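Local coordinates for protein iminosuccinate reductase (Paracoccus denitrificans, PDB 6RQA) that reduces iminosuccinate to L-aspartate with NADH, regenerating the amino donor of the beta-hydroxyaspartate cycle used to assimilate glyoxylate, at residues A[162-167]-A[190-195]. Numbering follows the deposited sequence.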
# COMPACT_ATOMS: atom_id res chain seq x y z
N PHE A 162 21.86 -16.27 5.41
CA PHE A 162 22.15 -15.00 4.75
C PHE A 162 22.85 -14.04 5.70
O PHE A 162 23.74 -13.29 5.30
CB PHE A 162 20.87 -14.39 4.20
CG PHE A 162 20.15 -15.27 3.22
CD1 PHE A 162 20.46 -15.23 1.87
CD2 PHE A 162 19.16 -16.14 3.65
CE1 PHE A 162 19.80 -16.04 0.97
CE2 PHE A 162 18.50 -16.95 2.75
CZ PHE A 162 18.82 -16.90 1.41
N GLN A 163 22.45 -14.05 6.98
CA GLN A 163 23.09 -13.17 7.95
C GLN A 163 24.56 -13.53 8.13
O GLN A 163 25.42 -12.64 8.23
CB GLN A 163 22.36 -13.25 9.29
CG GLN A 163 20.87 -12.93 9.22
CD GLN A 163 20.59 -11.47 8.88
OE1 GLN A 163 21.35 -10.58 9.25
NE2 GLN A 163 19.49 -11.23 8.17
N MET A 164 24.88 -14.82 8.16
CA MET A 164 26.27 -15.24 8.36
C MET A 164 27.13 -14.91 7.15
O MET A 164 28.28 -14.46 7.30
CB MET A 164 26.33 -16.73 8.68
CG MET A 164 27.71 -17.21 9.11
SD MET A 164 27.78 -18.98 9.46
CE MET A 164 26.55 -19.12 10.75
N ARG A 165 26.60 -15.11 5.94
CA ARG A 165 27.37 -14.80 4.74
C ARG A 165 27.64 -13.31 4.62
O ARG A 165 28.75 -12.90 4.27
CB ARG A 165 26.64 -15.32 3.50
CG ARG A 165 26.78 -16.81 3.28
CD ARG A 165 26.27 -17.22 1.90
NE ARG A 165 24.81 -17.27 1.85
CZ ARG A 165 24.10 -18.38 2.01
NH1 ARG A 165 24.71 -19.54 2.24
NH2 ARG A 165 22.78 -18.34 1.94
N ALA A 166 26.64 -12.47 4.92
CA ALA A 166 26.84 -11.03 4.82
C ALA A 166 27.79 -10.52 5.90
O ALA A 166 28.55 -9.57 5.66
CB ALA A 166 25.50 -10.31 4.91
N ALA A 167 27.77 -11.14 7.08
CA ALA A 167 28.67 -10.71 8.15
C ALA A 167 30.11 -11.09 7.85
O ALA A 167 31.03 -10.30 8.09
CB ALA A 167 28.22 -11.30 9.48
N ALA A 190 26.30 -24.58 10.77
CA ALA A 190 27.57 -25.26 10.53
C ALA A 190 27.85 -25.40 9.04
O ALA A 190 28.99 -25.21 8.60
CB ALA A 190 27.58 -26.62 11.21
N ASP A 191 26.82 -25.72 8.25
CA ASP A 191 27.01 -25.88 6.81
C ASP A 191 27.50 -24.59 6.17
O ASP A 191 28.47 -24.59 5.40
CB ASP A 191 25.71 -26.36 6.16
CG ASP A 191 25.41 -27.82 6.44
OD1 ASP A 191 26.24 -28.47 7.11
OD2 ASP A 191 24.36 -28.31 5.99
N THR A 192 26.83 -23.47 6.47
CA THR A 192 27.24 -22.19 5.89
C THR A 192 28.58 -21.73 6.45
O THR A 192 29.36 -21.08 5.74
CB THR A 192 26.17 -21.13 6.13
OG1 THR A 192 25.92 -21.00 7.53
CG2 THR A 192 24.88 -21.53 5.43
N ALA A 193 28.88 -22.06 7.71
CA ALA A 193 30.20 -21.78 8.25
C ALA A 193 31.28 -22.55 7.49
O ALA A 193 32.41 -22.06 7.37
CB ALA A 193 30.25 -22.12 9.74
N ALA A 194 30.95 -23.73 6.98
CA ALA A 194 31.90 -24.47 6.15
C ALA A 194 32.08 -23.82 4.79
O ALA A 194 33.18 -23.84 4.23
CB ALA A 194 31.45 -25.92 5.99
N GLU A 195 31.01 -23.23 4.24
CA GLU A 195 31.13 -22.52 2.97
C GLU A 195 32.02 -21.30 3.10
O GLU A 195 32.70 -20.92 2.13
CB GLU A 195 29.75 -22.11 2.46
CG GLU A 195 28.80 -23.26 2.19
CD GLU A 195 27.44 -22.80 1.70
OE1 GLU A 195 27.17 -21.58 1.77
OE2 GLU A 195 26.64 -23.64 1.25
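Met164 and Thr192 face each other where two helices run side by side in nearly the same direction, the axes of 162-167 and 190-195 9.8 Å apart at closest approach and inclined by 25°. With CG anti to the backbone N (chi1 -171°) and chi2 also extended, the Met164 chain reaches straight across before bending at chi3, which sets SD against the second helix while CE stays beside the same hydroxyl. Met164 SD lies 3.4 Å from Thr192 OG1 and also rests on Ala193, 4.0 Å from its CB. The hydroxyl of Thr192 is tied back to its own helix, hydrogen-bonded chiefly to the carbonyl oxygen of Arg188, with that of Leu189 as a second acceptor sharing the single proton, so this buried polar atom has partners although it borders the thioether.

Both helices belong to the Rossmann-type NAD-binding domain: helix 158-170 follows strand 150-154, and helix 186-195 follows strand 175-179, successive beta-alpha units of the parallel sheet. On the sheet side, Met164 packs on Met153 and Ala193 on Phe200. His158, which binds NAD, begins the first helix, and its ring meets that of Phe162.

Farther from the sheet, Arg165 bends at chi3 and crosses Thr192 at about a right angle, bringing Arg165 NH1 to 3.8 Å from Thr192 CG2. Arg165 NH1 also makes a salt bridge to OE1 of the exposed Glu195 at 3.2 Å; the carboxylate oxygen comes to the guanidinium edge and the two planes are only slightly tilted, but the hydrogen bond within it is weak, bent to 126°. Arg165 NH2 sits above one face of the Phe162 ring, displaced from its centre.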